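PDB 6ZTI: PlaB phospholipase from Legionella pneumophila, which probably hydrolyses phospholipids as an alpha/beta-hydrolase virulence enzyme and binds NAD(H), which drives its tetramerization and thereby controls its activity. Local coordinates for residues S423-D435 with E456-F468. Residues are numbered along the deposited sequence; the frame is centred on the assembly and turned at random.
Sequences SSDQALAYYRLLD and EIMLQRRVDRTVF
Tyr-430 and Arg-462 face each other as an antiparallel hydrogen-bonded pair. Tyr-430 N donates to Arg-462 O, and Arg-462 N returns a bond to Tyr-430 O, each 2.9 Å long. Asp-464 N adds a third backbone bond, to Leu-428 O. Packing is tight around the Tyr-430 ring. Arg-462 CB sits over one face, 3.9 Å from the ring centroid, a CH-pi contact; the Ser-423 and Ser-424 backbone covers the opposite face. Arg-462 bends at chi3 (62°), which brings NE round to Tyr-430 OH for a straight but weak bond of 3.3 Å. A water links that hydroxyl to Ser-424 OG and Asp-464 OD2. Asp-464 is also held by the backbone N of Thr-484 and Gly-485. On the Ala-429 face, Arg-461 is extended. Its NH1 donates to Tyr-431 OH, which lies in the guanidinium plane, at 3.0 Å; NH2 pairs with Asp-71 of the second subunit, and Asp-349 also binds the tyrosine hydroxyl.

The join is looser past Tyr-431, where a water bridges Arg-432 N and Gln-460 O. Arg-432 is partly exposed; its guanidinium stacks on that of Arg-462, planes 24° apart. Beyond, Leu-434 CB meets Leu-459 CD2 at 3.7 Å. This is an interrupted antiparallel strand pair of the mixed sheet; just after it, Phe-468 pairs in an antiparallel ladder with a strand of the second subunit.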
loop_
_atom_site.group_PDB
_atom_site.type_symbol
_atom_site.label_atom_id
_atom_site.label_comp_id
_atom_site.label_asym_id
_atom_site.label_seq_id
_atom_site.Cartn_x
_atom_site.Cartn_y
_atom_site.Cartn_z
ATOM N N SER B 423 9.392 5.523 26.045
ATOM C CA SER B 423 9.804 6.482 27.060
ATOM C C SER B 423 9.421 7.888 26.626
ATOM O O SER B 423 9.175 8.150 25.446
ATOM C CB SER B 423 11.311 6.409 27.317
ATOM O OG SER B 423 12.030 7.039 26.269
ATOM N N SER B 424 9.390 8.794 27.610
ATOM C CA SER B 424 9.147 10.207 27.332
ATOM C C SER B 424 10.161 10.768 26.347
ATOM O O SER B 424 9.822 11.626 25.525
ATOM C CB SER B 424 9.189 11.011 28.635
ATOM O OG SER B 424 8.037 10.765 29.424
ATOM N N ASP B 425 11.411 10.301 26.423
ATOM C CA ASP B 425 12.468 10.826 25.562
ATOM C C ASP B 425 12.234 10.481 24.097
ATOM O O ASP B 425 12.715 11.194 23.209
ATOM C CB ASP B 425 13.817 10.286 26.030
ATOM C CG ASP B 425 14.023 10.461 27.518
ATOM O OD1 ASP B 425 14.021 11.621 27.981
ATOM O OD2 ASP B 425 14.161 9.443 28.229
ATOM N N GLN B 426 11.515 9.393 23.825
ATOM C CA GLN B 426 11.184 8.993 22.463
ATOM C C GLN B 426 9.922 9.682 21.959
ATOM O O GLN B 426 9.869 10.121 20.804
ATOM C CB GLN B 426 11.009 7.472 22.402
ATOM C CG GLN B 426 12.225 6.708 22.889
ATOM C CD GLN B 426 12.000 5.218 22.910
ATOM O OE1 GLN B 426 10.959 4.724 22.465
ATOM N NE2 GLN B 426 12.978 4.485 23.431
ATOM N N ALA B 427 8.903 9.774 22.807
ATOM C CA ALA B 427 7.659 10.446 22.463
ATOM C C ALA B 427 6.982 10.886 23.752
ATOM O O ALA B 427 7.224 10.324 24.822
ATOM C CB ALA B 427 6.731 9.533 21.660
ATOM N N LEU B 428 6.120 11.897 23.633
ATOM C CA LEU B 428 5.395 12.400 24.789
ATOM C C LEU B 428 4.213 11.515 25.170
ATOM O O LEU B 428 3.693 11.647 26.283
ATOM C CB LEU B 428 4.935 13.835 24.507
ATOM C CG LEU B 428 6.108 14.816 24.446
ATOM C CD1 LEU B 428 5.660 16.167 23.945
ATOM C CD2 LEU B 428 6.782 14.964 25.815
ATOM N N ALA B 429 3.776 10.632 24.272
ATOM C CA ALA B 429 2.825 9.567 24.573
ATOM C C ALA B 429 3.554 8.241 24.387
ATOM O O ALA B 429 4.103 7.980 23.312
ATOM C CB ALA B 429 1.597 9.655 23.664
ATOM N N TYR B 430 3.576 7.408 25.426
ATOM C CA TYR B 430 4.421 6.221 25.414
ATOM C C TYR B 430 3.829 5.167 26.345
ATOM O O TYR B 430 2.852 5.413 27.058
ATOM C CB TYR B 430 5.855 6.564 25.827
ATOM C CG TYR B 430 5.926 7.085 27.226
ATOM C CD1 TYR B 430 5.593 8.400 27.508
ATOM C CD2 TYR B 430 6.288 6.260 28.274
ATOM C CE1 TYR B 430 5.635 8.885 28.800
ATOM C CE2 TYR B 430 6.333 6.736 29.571
ATOM C CZ TYR B 430 6.007 8.048 29.826
ATOM O OH TYR B 430 6.053 8.521 31.123
ATOM N N TYR B 431 4.463 3.999 26.361
ATOM C CA TYR B 431 3.978 2.830 27.081
ATOM C C TYR B 431 5.090 2.242 27.930
ATOM O O TYR B 431 6.244 2.175 27.501
ATOM C CB TYR B 431 3.462 1.747 26.112
ATOM C CG TYR B 431 2.314 2.205 25.269
ATOM C CD1 TYR B 431 1.016 2.165 25.754
ATOM C CD2 TYR B 431 2.524 2.692 23.996
ATOM C CE1 TYR B 431 -0.048 2.606 24.990
ATOM C CE2 TYR B 431 1.480 3.133 23.232
ATOM C CZ TYR B 431 0.195 3.091 23.731
ATOM O OH TYR B 431 -0.848 3.531 22.948
ATOM N N ARG B 432 4.723 1.793 29.124
ATOM C CA ARG B 432 5.637 1.104 30.021
ATOM C C ARG B 432 5.554 -0.394 29.767
ATOM O O ARG B 432 4.472 -0.931 29.536
ATOM C CB ARG B 432 5.287 1.404 31.479
ATOM C CG ARG B 432 6.372 1.068 32.457
ATOM C CD ARG B 432 5.980 1.452 33.875
ATOM N NE ARG B 432 6.577 2.717 34.298
ATOM C CZ ARG B 432 6.279 3.340 35.436
ATOM N NH1 ARG B 432 5.380 2.826 36.268
ATOM N NH2 ARG B 432 6.877 4.486 35.738
ATOM N N LEU B 433 6.705 -1.058 29.817
ATOM C CA LEU B 433 6.778 -2.507 29.636
ATOM C C LEU B 433 5.834 -3.236 30.587
ATOM O O LEU B 433 5.611 -2.808 31.716
ATOM C CB LEU B 433 8.234 -2.924 29.856
ATOM C CG LEU B 433 8.728 -4.352 29.904
ATOM C CD1 LEU B 433 10.256 -4.311 29.787
ATOM C CD2 LEU B 433 8.311 -5.027 31.183
ATOM N N LEU B 434 5.260 -4.343 30.123
ATOM C CA LEU B 434 4.426 -5.200 30.958
ATOM C C LEU B 434 5.077 -6.568 31.075
ATOM O O LEU B 434 5.541 -7.123 30.076
ATOM C CB LEU B 434 3.015 -5.331 30.393
ATOM C CG LEU B 434 2.058 -6.239 31.154
ATOM C CD1 LEU B 434 0.645 -5.718 31.050
ATOM C CD2 LEU B 434 2.109 -7.652 30.653
ATOM N N ASP B 435 5.110 -7.099 32.302
ATOM C CA ASP B 435 5.616 -8.430 32.614
ATOM C C ASP B 435 4.519 -9.210 33.310
ATOM O O ASP B 435 3.923 -8.717 34.268
ATOM C CB ASP B 435 6.823 -8.361 33.541
ATOM C CG ASP B 435 8.043 -7.853 32.858
ATOM O OD1 ASP B 435 8.326 -8.328 31.741
ATOM O OD2 ASP B 435 8.724 -6.987 33.444
ATOM N N GLU B 456 -5.692 -11.105 25.945
ATOM C CA GLU B 456 -5.882 -9.684 25.697
ATOM C C GLU B 456 -5.006 -8.910 26.672
ATOM O O GLU B 456 -5.207 -8.990 27.885
ATOM C CB GLU B 456 -7.347 -9.282 25.853
ATOM C CG GLU B 456 -7.591 -7.809 25.599
ATOM C CD GLU B 456 -9.050 -7.426 25.747
ATOM O OE1 GLU B 456 -9.826 -7.656 24.799
ATOM O OE2 GLU B 456 -9.418 -6.903 26.820
ATOM N N ILE B 457 -4.042 -8.161 26.151
ATOM C CA ILE B 457 -3.150 -7.361 26.987
ATOM C C ILE B 457 -3.483 -5.891 26.758
ATOM O O ILE B 457 -3.379 -5.391 25.629
ATOM C CB ILE B 457 -1.674 -7.662 26.691
ATOM C CG1 ILE B 457 -1.358 -9.142 26.965
ATOM C CG2 ILE B 457 -0.787 -6.750 27.535
ATOM C CD1 ILE B 457 -0.182 -9.642 26.256
ATOM N N MET B 458 -3.907 -5.204 27.817
ATOM C CA MET B 458 -4.227 -3.780 27.764
ATOM C C MET B 458 -3.166 -2.995 28.534
ATOM O O MET B 458 -3.065 -3.116 29.761
ATOM C CB MET B 458 -5.611 -3.505 28.345
ATOM C CG MET B 458 -6.034 -2.036 28.203
ATOM S SD MET B 458 -7.408 -1.547 29.249
ATOM C CE MET B 458 -8.793 -2.140 28.289
ATOM N N LEU B 459 -2.406 -2.167 27.818
ATOM C CA LEU B 459 -1.401 -1.293 28.412
ATOM C C LEU B 459 -1.980 0.084 28.705
ATOM O O LEU B 459 -2.937 0.524 28.064
ATOM C CB LEU B 459 -0.200 -1.144 27.474
ATOM C CG LEU B 459 0.513 -2.416 27.013
ATOM C CD1 LEU B 459 1.755 -2.069 26.252
ATOM C CD2 LEU B 459 0.860 -3.287 28.200
ATOM N N GLN B 460 -1.379 0.766 29.680
ATOM C CA GLN B 460 -1.760 2.134 30.004
ATOM C C GLN B 460 -1.026 3.087 29.070
ATOM O O GLN B 460 0.197 3.007 28.920
ATOM C CB GLN B 460 -1.419 2.475 31.452
ATOM C CG GLN B 460 -2.336 1.864 32.493
ATOM C CD GLN B 460 -1.956 2.275 33.898
ATOM O OE1 GLN B 460 -0.772 2.392 34.223
ATOM N NE2 GLN B 460 -2.956 2.507 34.739
ATOM N N ARG B 461 -1.774 3.974 28.431
ATOM C CA ARG B 461 -1.178 5.012 27.601
ATOM C C ARG B 461 -0.733 6.143 28.522
ATOM O O ARG B 461 -1.555 6.775 29.194
ATOM C CB ARG B 461 -2.169 5.479 26.547
ATOM C CG ARG B 461 -1.585 6.466 25.542
ATOM C CD ARG B 461 -2.594 6.786 24.469
ATOM N NE ARG B 461 -2.139 7.832 23.559
ATOM C CZ ARG B 461 -1.346 7.622 22.511
ATOM N NH1 ARG B 461 -0.887 6.410 22.233
ATOM N NH2 ARG B 461 -1.002 8.636 21.734
ATOM N N ARG B 462 0.572 6.357 28.606
ATOM C CA ARG B 462 1.129 7.391 29.463
ATOM C C ARG B 462 1.337 8.646 28.629
ATOM O O ARG B 462 1.918 8.579 27.545
ATOM C CB ARG B 462 2.449 6.918 30.066
ATOM C CG ARG B 462 2.340 5.584 30.813
ATOM C CD ARG B 462 3.692 5.115 31.305
ATOM N NE ARG B 462 4.285 6.043 32.267
ATOM C CZ ARG B 462 4.113 5.974 33.584
ATOM N NH1 ARG B 462 3.357 5.020 34.119
ATOM N NH2 ARG B 462 4.699 6.864 34.370
ATOM N N VAL B 463 0.867 9.783 29.132
ATOM C CA VAL B 463 0.985 11.062 28.435
ATOM C C VAL B 463 1.716 12.024 29.359
ATOM O O VAL B 463 1.262 12.290 30.480
ATOM C CB VAL B 463 -0.384 11.624 28.027
ATOM C CG1 VAL B 463 -0.229 12.945 27.274
ATOM C CG2 VAL B 463 -1.140 10.611 27.179
ATOM N N ASP B 464 2.857 12.523 28.897
ATOM C CA ASP B 464 3.646 13.452 29.687
ATOM C C ASP B 464 2.940 14.797 29.823
ATOM O O ASP B 464 2.268 15.277 28.903
ATOM C CB ASP B 464 5.015 13.645 29.048
ATOM C CG ASP B 464 6.011 14.268 29.995
ATOM O OD1 ASP B 464 5.941 15.499 30.224
ATOM O OD2 ASP B 464 6.855 13.514 30.518
ATOM N N ARG B 465 3.118 15.422 30.987
ATOM C CA ARG B 465 2.427 16.677 31.251
ATOM C C ARG B 465 2.824 17.780 30.280
ATOM O O ARG B 465 2.092 18.762 30.152
ATOM C CB ARG B 465 2.675 17.127 32.692
ATOM C CG ARG B 465 2.040 16.184 33.688
ATOM C CD ARG B 465 2.045 16.692 35.106
ATOM N NE ARG B 465 1.548 15.658 36.014
ATOM C CZ ARG B 465 0.966 15.898 37.182
ATOM N NH1 ARG B 465 0.788 17.148 37.600
ATOM N NH2 ARG B 465 0.556 14.884 37.930
ATOM N N THR B 466 3.943 17.635 29.568
ATOM C CA THR B 466 4.345 18.677 28.631
ATOM C C THR B 466 3.363 18.828 27.478
ATOM O O THR B 466 3.286 19.911 26.887
ATOM C CB THR B 466 5.745 18.386 28.098
ATOM O OG1 THR B 466 6.690 18.530 29.162
ATOM C CG2 THR B 466 6.111 19.346 26.975
ATOM N N VAL B 467 2.598 17.781 27.156
ATOM C CA VAL B 467 1.663 17.870 26.037
ATOM C C VAL B 467 0.765 19.095 26.160
ATOM O O VAL B 467 0.335 19.658 25.144
ATOM C CB VAL B 467 0.855 16.558 25.930
ATOM C CG1 VAL B 467 -0.291 16.692 24.945
ATOM C CG2 VAL B 467 1.786 15.414 25.512
ATOM N N PHE B 468 0.476 19.540 27.382
ATOM C CA PHE B 468 -0.300 20.761 27.578
ATOM C C PHE B 468 0.065 21.377 28.919
ATOM O O PHE B 468 -0.069 20.729 29.962
ATOM C CB PHE B 468 -1.810 20.484 27.512
ATOM C CG PHE B 468 -2.629 21.668 27.075
ATOM C CD1 PHE B 468 -2.478 22.905 27.684
ATOM C CD2 PHE B 468 -3.558 21.539 26.056
ATOM C CE1 PHE B 468 -3.240 24.003 27.284
ATOM C CE2 PHE B 468 -4.321 22.622 25.637
ATOM C CZ PHE B 468 -4.163 23.864 26.254
HETATM O O HOH W 1 5.882 11.273 30.812
HETATM O O HOH W 2 2.205 1.856 30.137
#